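PDB 7BGM: phosphoribosyl-AMP cyclohydrolase from Medicago truncatula, which probably hydrolyses phosphoribosyl-ATP to phosphoribosyl-AMP and diphosphate and then opens the adenine ring of that product, the second and third steps of histidine biosynthesis. Local coordinates for residues D5-L8 with D9-K12; V42-T45 with I46-K50; D205-V208 with E209-L212. All coordinates share one frame; numbering follows the deposited sequence.

Interaction 1 of 3, residues D5-L8 with D9-K12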
ATOM      1  N   ASP A   5       3.142 -18.049 -23.299  1.00 36.40           N
ATOM      2  CA  ASP A   5       3.876 -19.291 -23.066  1.00 41.23           C
ATOM      3  C   ASP A   5       5.346 -19.018 -22.751  1.00 37.86           C
ATOM      4  O   ASP A   5       5.917 -19.614 -21.824  1.00 37.33           O
ATOM      5  CB  ASP A   5       3.752 -20.221 -24.282  1.00 52.32           C
ATOM      6  CG  ASP A   5       2.345 -20.790 -24.461  1.00 64.62           C
ATOM      7  OD1 ASP A   5       1.469 -20.526 -23.607  1.00 69.03           O
ATOM      8  OD2 ASP A   5       2.109 -21.516 -25.459  1.00 69.87           O
ATOM      9  N   SER A   6       5.967 -18.099 -23.494  1.00 34.63           N
ATOM     10  CA  SER A   6       7.375 -17.791 -23.267  1.00 34.41           C
ATOM     11  C   SER A   6       7.577 -17.172 -21.884  1.00 36.97           C
ATOM     12  O   SER A   6       8.544 -17.494 -21.176  1.00 36.88           O
ATOM     13  CB  SER A   6       7.889 -16.880 -24.395  1.00 37.09           C
ATOM     14  OG  SER A   6       9.202 -16.406 -24.123  1.00 45.60           O
ATOM     15  N   LEU A   7       6.651 -16.316 -21.462  1.00 32.15           N
ATOM     16  CA  LEU A   7       6.743 -15.729 -20.139  1.00 34.62           C
ATOM     17  C   LEU A   7       6.582 -16.797 -19.065  1.00 32.63           C
ATOM     18  O   LEU A   7       7.321 -16.825 -18.068  1.00 33.57           O
ATOM     19  CB  LEU A   7       5.674 -14.643 -20.007  1.00 36.42           C
ATOM     20  CG  LEU A   7       5.531 -13.825 -18.730  1.00 40.03           C
ATOM     21  CD1 LEU A   7       4.614 -14.555 -17.841  1.00 39.42           C
ATOM     22  CD2 LEU A   7       6.857 -13.531 -18.011  1.00 42.25           C
ATOM     23  N   LEU A   8       5.587 -17.667 -19.228  1.00 31.29           N
ATOM     24  CA  LEU A   8       5.364 -18.694 -18.212  1.00 32.47           C
ATOM     25  C   LEU A   8       6.554 -19.640 -18.091  1.00 34.03           C
ATOM     26  O   LEU A   8       6.838 -20.135 -16.999  1.00 34.07           O
ATOM     27  CB  LEU A   8       4.092 -19.470 -18.530  1.00 32.15           C
ATOM     28  CG  LEU A   8       2.817 -18.633 -18.492  1.00 33.09           C
ATOM     29  CD1 LEU A   8       1.679 -19.456 -19.060  1.00 34.41           C
ATOM     30  CD2 LEU A   8       2.470 -18.154 -17.089  1.00 36.17           C
ATOM     31  N   ASP A   9       7.280 -19.880 -19.184  1.00 33.18           N
ATOM     32  CA  ASP A   9       8.465 -20.734 -19.094  1.00 33.27           C
ATOM     33  C   ASP A   9       9.553 -20.121 -18.216  1.00 33.46           C
ATOM     34  O   ASP A   9      10.450 -20.841 -17.751  1.00 34.68           O
ATOM     35  CB  ASP A   9       9.048 -20.994 -20.480  1.00 36.45           C
ATOM     36  CG  ASP A   9       8.148 -21.858 -21.353  1.00 42.99           C
ATOM     37  OD1 ASP A   9       7.123 -22.372 -20.843  1.00 46.87           O
ATOM     38  OD2 ASP A   9       8.484 -22.033 -22.550  1.00 42.24           O
ATOM     39  N   SER A  10       9.509 -18.815 -17.993  1.00 30.60           N
ATOM     40  CA  SER A  10      10.546 -18.129 -17.229  1.00 29.59           C
ATOM     41  C   SER A  10      10.211 -17.997 -15.754  1.00 26.53           C
ATOM     42  O   SER A  10      11.038 -17.460 -14.991  1.00 27.32           O
ATOM     43  CB  SER A  10      10.790 -16.740 -17.827  1.00 29.39           C
ATOM     44  OG  SER A  10       9.762 -15.842 -17.406  1.00 28.89           O
ATOM     45  N   VAL A  11       9.004 -18.453 -15.330  1.00 26.43           N
ATOM     46  CA  VAL A  11       8.619 -18.412 -13.929  1.00 24.93           C
ATOM     47  C   VAL A  11       9.264 -19.594 -13.220  1.00 26.67           C
ATOM     48  O   VAL A  11       9.388 -20.685 -13.800  1.00 30.93           O
ATOM     49  CB  VAL A  11       7.081 -18.448 -13.788  1.00 25.29           C
ATOM     50  CG1 VAL A  11       6.636 -18.570 -12.312  1.00 25.34           C
ATOM     51  CG2 VAL A  11       6.448 -17.223 -14.442  1.00 29.32           C
ATOM     52  N   LYS A  12       9.724 -19.368 -11.985  1.00 25.15           N
ATOM     53  CA  LYS A  12      10.378 -20.400 -11.180  1.00 26.55           C
ATOM     54  C   LYS A  12       9.310 -21.126 -10.367  1.00 25.04           C
ATOM     55  O   LYS A  12       9.100 -20.861  -9.174  1.00 29.01           O
ATOM     56  CB  LYS A  12      11.455 -19.783 -10.293  1.00 30.16           C
ATOM     57  CG  LYS A  12      12.233 -20.738  -9.413  1.00 36.28           C
ATOM     58  CD  LYS A  12      13.171 -19.922  -8.536  1.00 43.01           C
ATOM     59  CE  LYS A  12      14.016 -20.784  -7.612  1.00 49.20           C
ATOM     60  NZ  LYS A  12      14.782 -19.890  -6.679  1.00 53.88           N
TER
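Ser10 takes hold of the carbonyl of Leu7 with both its hydroxyl and its backbone amide. The hydroxyl's hydrogen bond is the shorter of the two, with Ser10 OG 2.7 Å from Leu7 O, and it arrives in the carbonyl plane, on a lone pair. The amide reaches the same oxygen from above that plane, Ser10 N lying 3.0 Å from Leu7 O. A chi1 of 79° folds OG back between the backbone N and the carbonyl carbon, where it can face the helix; it also brushes the leucine, with Leu7 CD2 3.8 Å from Ser10 OG. One residue on, Val11 N donates to Leu8 O at 3.2 Å. The bond from Asp9 N to Asp5 O, 3.0 Å long, is the ordinary four-residue kind, so the spacing of the bonds shortens to three residues as the chain leaves helix 3-9. Val11 turns its CB toward this last turn and sets CG2 3.8 Å from Leu7 O.

Farther out, Ser10 OG is also hydrogen-bonded to Arg83 NH2, Leu8 O has a second donor in Trp13 NE1, and Asp9 OD1 makes a salt bridge with Arg39. Leu7 packs on Leu112 of the second subunit, and the side chain of Val11 comes within about 6 Å of Asp84, a ligand of one zinc ion.

Asp9 OD1 and Asp5 O are both acceptors only 3.2 Å apart, a pairing that is likely to be unfavourable and that the salt bridge from Asp9 OD1 to Arg39 may ease, while two donors from a single serine fasten the Leu7 carbonyl at the turn.

Interaction 2 of 3, residues V42-T45 with I46-K50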
ATOM      1  N   VAL A  42      -2.078 -18.215 -14.072  1.00 25.30           N
ATOM      2  CA  VAL A  42      -1.480 -16.950 -14.477  1.00 26.64           C
ATOM      3  C   VAL A  42      -1.953 -16.581 -15.875  1.00 27.68           C
ATOM      4  O   VAL A  42      -2.311 -15.420 -16.146  1.00 27.44           O
ATOM      5  CB  VAL A  42       0.056 -17.037 -14.401  1.00 28.37           C
ATOM      6  CG1 VAL A  42       0.690 -15.732 -14.930  1.00 30.41           C
ATOM      7  CG2 VAL A  42       0.492 -17.323 -12.953  1.00 25.69           C
ATOM      8  N   ALA A  43      -1.973 -17.550 -16.785  1.00 27.07           N
ATOM      9  CA  ALA A  43      -2.443 -17.267 -18.147  1.00 26.12           C
ATOM     10  C   ALA A  43      -3.895 -16.778 -18.145  1.00 28.01           C
ATOM     11  O   ALA A  43      -4.257 -15.857 -18.890  1.00 29.34           O
ATOM     12  CB  ALA A  43      -2.304 -18.509 -19.020  1.00 27.67           C
ATOM     13  N   THR A  44      -4.731 -17.358 -17.283  1.00 27.72           N
ATOM     14  CA  THR A  44      -6.137 -16.956 -17.225  1.00 28.37           C
ATOM     15  C   THR A  44      -6.285 -15.570 -16.596  1.00 27.54           C
ATOM     16  O   THR A  44      -7.142 -14.783 -17.022  1.00 29.24           O
ATOM     17  CB  THR A  44      -6.946 -18.002 -16.451  1.00 31.72           C
ATOM     18  OG1 THR A  44      -6.986 -19.221 -17.202  1.00 34.02           O
ATOM     19  CG2 THR A  44      -8.381 -17.533 -16.202  1.00 30.39           C
ATOM     20  N   THR A  45      -5.440 -15.238 -15.597  1.00 27.02           N
ATOM     21  CA  THR A  45      -5.473 -13.892 -15.026  1.00 25.18           C
ATOM     22  C   THR A  45      -5.098 -12.860 -16.079  1.00 25.29           C
ATOM     23  O   THR A  45      -5.721 -11.803 -16.178  1.00 27.65           O
ATOM     24  CB  THR A  45      -4.517 -13.761 -13.835  1.00 25.20           C
ATOM     25  OG1 THR A  45      -4.831 -14.708 -12.794  1.00 24.51           O
ATOM     26  CG2 THR A  45      -4.547 -12.302 -13.283  1.00 26.01           C
ATOM     27  N   ILE A  46      -4.106 -13.176 -16.895  1.00 26.53           N
ATOM     28  CA  ILE A  46      -3.676 -12.275 -17.961  1.00 27.41           C
ATOM     29  C   ILE A  46      -4.774 -12.106 -19.019  1.00 31.46           C
ATOM     30  O   ILE A  46      -5.103 -10.978 -19.430  1.00 33.40           O
ATOM     31  CB  ILE A  46      -2.367 -12.791 -18.579  1.00 25.99           C
ATOM     32  CG1 ILE A  46      -1.246 -12.656 -17.564  1.00 28.51           C
ATOM     33  CG2 ILE A  46      -2.050 -12.041 -19.900  1.00 30.88           C
ATOM     34  CD1 ILE A  46       0.067 -13.308 -17.988  1.00 30.69           C
ATOM     35  N   SER A  47      -5.355 -13.219 -19.482  1.00 31.55           N
ATOM     36  CA  SER A  47      -6.332 -13.144 -20.571  1.00 33.46           C
ATOM     37  C   SER A  47      -7.671 -12.561 -20.107  1.00 33.60           C
ATOM     38  O   SER A  47      -8.302 -11.795 -20.845  1.00 36.68           O
ATOM     39  CB  SER A  47      -6.528 -14.526 -21.208  1.00 32.98           C
ATOM     40  OG  SER A  47      -7.104 -15.468 -20.293  1.00 34.77           O
ATOM     41  N   SER A  48      -8.126 -12.904 -18.898  1.00 31.47           N
ATOM     42  CA  SER A  48      -9.428 -12.441 -18.413  1.00 30.75           C
ATOM     43  C   SER A  48      -9.343 -11.136 -17.635  1.00 29.91           C
ATOM     44  O   SER A  48     -10.388 -10.507 -17.401  1.00 32.54           O
ATOM     45  CB  SER A  48     -10.084 -13.491 -17.498  1.00 29.68           C
ATOM     46  OG  SER A  48      -9.441 -13.555 -16.229  1.00 31.36           O
ATOM     47  N   ARG A  49      -8.138 -10.746 -17.218  1.00 29.06           N
ATOM     48  CA  ARG A  49      -7.913  -9.602 -16.329  1.00 27.69           C
ATOM     49  C   ARG A  49      -8.711  -9.721 -15.035  1.00 27.90           C
ATOM     50  O   ARG A  49      -9.106  -8.712 -14.450  1.00 31.07           O
ATOM     51  CB  ARG A  49      -8.225  -8.292 -17.057  1.00 30.25           C
ATOM     52  CG  ARG A  49      -7.550  -8.188 -18.420  1.00 41.43           C
ATOM     53  CD  ARG A  49      -6.045  -8.095 -18.253  1.00 55.57           C
ATOM     54  NE  ARG A  49      -5.408  -7.493 -19.419  1.00 68.68           N
ATOM     55  CZ  ARG A  49      -5.312  -6.179 -19.601  1.00 76.98           C
ATOM     56  NH1 ARG A  49      -5.806  -5.343 -18.691  1.00 79.27           N
ATOM     57  NH2 ARG A  49      -4.724  -5.696 -20.685  1.00 81.03           N
ATOM     58  N   LYS A  50      -8.943 -10.952 -14.563  1.00 28.55           N
ATOM     59  CA  LYS A  50      -9.542 -11.217 -13.260  1.00 27.29           C
ATOM     60  C   LYS A  50      -8.605 -12.131 -12.484  1.00 27.29           C
ATOM     61  O   LYS A  50      -8.142 -13.139 -13.033  1.00 29.30           O
ATOM     62  CB  LYS A  50     -10.928 -11.840 -13.453  1.00 28.15           C
ATOM     63  CG  LYS A  50     -11.862 -10.836 -14.055  1.00 32.44           C
ATOM     64  CD  LYS A  50     -13.270 -11.350 -14.183  1.00 38.21           C
ATOM     65  CE  LYS A  50     -14.143 -10.243 -14.717  1.00 46.77           C
ATOM     66  NZ  LYS A  50     -15.589 -10.585 -14.514  1.00 52.98           N
TER
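Ile46 lies back along the helix over the residue one turn earlier, Val42. Its CB sits 3.6 Å from Val42 O, and the next atom out presses closer, Ile46 CG1 being 3.3 Å from the same oxygen. At the tip, Ile46 CD1 rests against Val42 CG1 at 4.0 Å, the two side chains crossing obliquely. With CG1 anti to the carbonyl carbon (chi1 -68°), the chain runs back over the preceding turn; it also packs on Leu113 of the second subunit. The backbone here is regular, Ile46 N donating to Val42 O and Ser47 N to Ala43 O.

The other side chain that matters is Ser48. Its OG donates to Thr44 O at 2.7 Å, and its amide donates to the same oxygen; the two donors come from opposite faces of the carbonyl plane. The hydroxyl then accepts from Lys50 N, the donor lying 3.1 Å from Ser48 OG. With an alanine here, Thr44 O would lose its hydroxyl donor and the amide of Lys50 would probably be left without its mate, freeing the turn to shift.

Arg49 leaves the helix with a positive phi of 55°, and its N makes only a weak bond to Thr45 O. The chain then turns so that Lys50 O meets the CA-H of Thr45, and the Lys50 side chain makes a cation-pi contact with Phe71. Thr45 OG1 is held by Ala41 O and Thr52 N. A serine whose OG accepts from the amide two residues on makes an ST turn, here finishing helix 39-48 of the cyclohydrolase region ahead of strand 52-55.

Interaction 3 of 3, residues D205-V208 with E209-L212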
ATOM      1  N   ASP A 205     -17.829  11.999   3.815  1.00 38.78           N
ATOM      2  CA  ASP A 205     -17.997  10.572   3.544  1.00 41.24           C
ATOM      3  C   ASP A 205     -17.197  10.158   2.306  1.00 38.12           C
ATOM      4  O   ASP A 205     -17.641   9.325   1.510  1.00 37.83           O
ATOM      5  CB  ASP A 205     -19.485  10.206   3.398  1.00 46.45           C
ATOM      6  CG  ASP A 205     -19.746   8.716   3.556  1.00 59.56           C
ATOM      7  OD1 ASP A 205     -18.868   8.002   4.085  1.00 63.89           O
ATOM      8  OD2 ASP A 205     -20.840   8.259   3.147  1.00 65.75           O
ATOM      9  N   VAL A 206     -16.021  10.762   2.131  1.00 32.85           N
ATOM     10  CA  VAL A 206     -15.116  10.453   1.019  1.00 31.66           C
ATOM     11  C   VAL A 206     -13.931   9.661   1.550  1.00 31.09           C
ATOM     12  O   VAL A 206     -13.301  10.056   2.536  1.00 32.94           O
ATOM     13  CB  VAL A 206     -14.638  11.724   0.296  1.00 31.74           C
ATOM     14  CG1 VAL A 206     -13.634  11.348  -0.780  1.00 33.33           C
ATOM     15  CG2 VAL A 206     -15.842  12.413  -0.337  1.00 35.31           C
ATOM     16  N   LYS A 207     -13.634   8.543   0.888  1.00 30.17           N
ATOM     17  CA  LYS A 207     -12.466   7.726   1.201  1.00 29.16           C
ATOM     18  C   LYS A 207     -11.243   8.163   0.389  1.00 30.04           C
ATOM     19  O   LYS A 207     -11.347   8.532  -0.784  1.00 29.77           O
ATOM     20  CB  LYS A 207     -12.769   6.260   0.908  1.00 30.81           C
ATOM     21  CG  LYS A 207     -13.953   5.731   1.674  1.00 37.47           C
ATOM     22  CD  LYS A 207     -13.541   5.163   2.985  1.00 42.82           C
ATOM     23  CE  LYS A 207     -12.670   3.921   2.706  1.00 47.67           C
ATOM     24  NZ  LYS A 207     -12.698   2.864   3.721  1.00 54.23           N
ATOM     25  N   VAL A 208     -10.067   8.086   1.018  1.00 29.63           N
ATOM     26  CA  VAL A 208      -8.807   8.346   0.314  1.00 27.82           C
ATOM     27  C   VAL A 208      -8.718   7.516  -0.969  1.00 26.77           C
ATOM     28  O   VAL A 208      -8.273   8.003  -2.017  1.00 27.24           O
ATOM     29  CB  VAL A 208      -7.613   8.048   1.247  1.00 29.73           C
ATOM     30  CG1 VAL A 208      -6.283   7.957   0.455  1.00 30.18           C
ATOM     31  CG2 VAL A 208      -7.518   9.102   2.358  1.00 31.92           C
ATOM     32  N   GLU A 209      -9.103   6.236  -0.891  1.00 25.22           N
ATOM     33  CA  GLU A 209      -9.094   5.363  -2.075  1.00 24.72           C
ATOM     34  C   GLU A 209      -9.888   5.964  -3.242  1.00 25.93           C
ATOM     35  O   GLU A 209      -9.483   5.838  -4.411  1.00 26.21           O
ATOM     36  CB  GLU A 209      -9.629   3.973  -1.712  1.00 26.88           C
ATOM     37  CG  GLU A 209      -9.731   3.053  -2.923  1.00 26.42           C
ATOM     38  CD  GLU A 209     -10.088   1.600  -2.565  1.00 29.36           C
ATOM     39  OE1 GLU A 209     -10.465   1.349  -1.389  1.00 30.31           O
ATOM     40  OE2 GLU A 209     -10.046   0.744  -3.491  1.00 28.35           O
ATOM     41  N   GLU A 210     -11.025   6.623  -2.946  1.00 28.12           N
ATOM     42  CA  GLU A 210     -11.827   7.251  -4.007  1.00 29.26           C
ATOM     43  C   GLU A 210     -11.082   8.413  -4.638  1.00 25.61           C
ATOM     44  O   GLU A 210     -11.173   8.634  -5.853  1.00 28.11           O
ATOM     45  CB  GLU A 210     -13.174   7.708  -3.450  1.00 30.90           C
ATOM     46  CG  GLU A 210     -14.026   6.517  -3.035  1.00 37.00           C
ATOM     47  CD  GLU A 210     -15.260   6.844  -2.193  1.00 41.69           C
ATOM     48  OE1 GLU A 210     -15.271   7.829  -1.440  1.00 41.16           O
ATOM     49  OE2 GLU A 210     -16.221   6.055  -2.274  1.00 51.33           O
ATOM     50  N   VAL A 211     -10.330   9.156  -3.828  1.00 26.89           N
ATOM     51  CA  VAL A 211      -9.527  10.259  -4.349  1.00 26.91           C
ATOM     52  C   VAL A 211      -8.431   9.716  -5.259  1.00 27.16           C
ATOM     53  O   VAL A 211      -8.198  10.230  -6.361  1.00 28.95           O
ATOM     54  CB  VAL A 211      -8.943  11.083  -3.186  1.00 28.34           C
ATOM     55  CG1 VAL A 211      -7.998  12.214  -3.731  1.00 28.79           C
ATOM     56  CG2 VAL A 211     -10.076  11.681  -2.321  1.00 28.58           C
ATOM     57  N   LEU A 212      -7.768   8.631  -4.835  1.00 26.94           N
ATOM     58  CA  LEU A 212      -6.682   8.093  -5.645  1.00 27.25           C
ATOM     59  C   LEU A 212      -7.201   7.456  -6.935  1.00 27.08           C
ATOM     60  O   LEU A 212      -6.514   7.488  -7.960  1.00 31.53           O
ATOM     61  CB  LEU A 212      -5.868   7.081  -4.815  1.00 26.34           C
ATOM     62  CG  LEU A 212      -5.154   7.679  -3.590  1.00 25.07           C
ATOM     63  CD1 LEU A 212      -4.276   6.711  -2.795  1.00 25.29           C
ATOM     64  CD2 LEU A 212      -4.329   8.906  -4.014  1.00 28.78           C
TER
HETATM   65  O   HOH W   1     -17.403   6.725   0.848  1.00 60.01           O
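Glu210 reaches back across the start of its own helix to take the amide of Lys207, the N-cap residue. This is a short and nearly straight bond, Lys207 N to Glu210 OE1 at 2.9 Å and 173°, although the N-H comes down on the carboxylate from 42° out of its plane. Glu210 is N3; Lys207 has no hydroxyl or carboxylate to return the bond, so no full capping box forms. Glu210 CG stands anti to the carbonyl carbon and the chain beyond is extended, which carries OE1 back to that amide. The first backbone bonds follow: Lys207 O takes Val211 N at 3.3 Å and, weakly, Glu210 N, while Leu212 N meets Val208 O.

Two apolar pairs accompany the cap. Val206 CG1 touches Val211 CG2 at 3.9 Å, the side chains crossing at about a right angle; joining the residue before the N-cap to the fourth inside the helix, this is a hydrophobic staple. Val208 and Leu212 lie side by side, CG1 of the valine 4.0 Å from CD1 of the leucine.

Among charged groups, Glu210 OE1 forms a salt bridge with Lys183 of the second subunit, and Glu209 OE2 one with Lys91.

The segment 205-212 is thus a corner: Asp205 ends helix 183-204 in a Schellman motif, helix 208-218 sets off, Val208 packs against Met198 and against Leu128 and Tyr129 of helix 127-140, and Glu209 reaches strands 19-25 and 85-92.

In the fold
All three are local contacts at helix ends: interactions 1 and 2 lie where helices 3-9 and 39-48 finish, interaction 3 where helix 208-218 begins. The first two are neighbours, Leu8 CD2 packing on Val42 CG1 at 3.7 Å, and both rely on a serine hydroxyl given to a carbonyl of the last turn. Interaction 3, centred about 28 Å from the centre of interaction 2, uses a carboxylate to hold an amide instead, as suits the opposite end of a helix. Each mixes buried residues (Leu7, Leu8 and Val11; Val42 and Thr45; Val206, Val208, Val211 and Leu212) with exposed ones. Interaction 3 lies nearest the centre of the chain, and all three touch the second subunit.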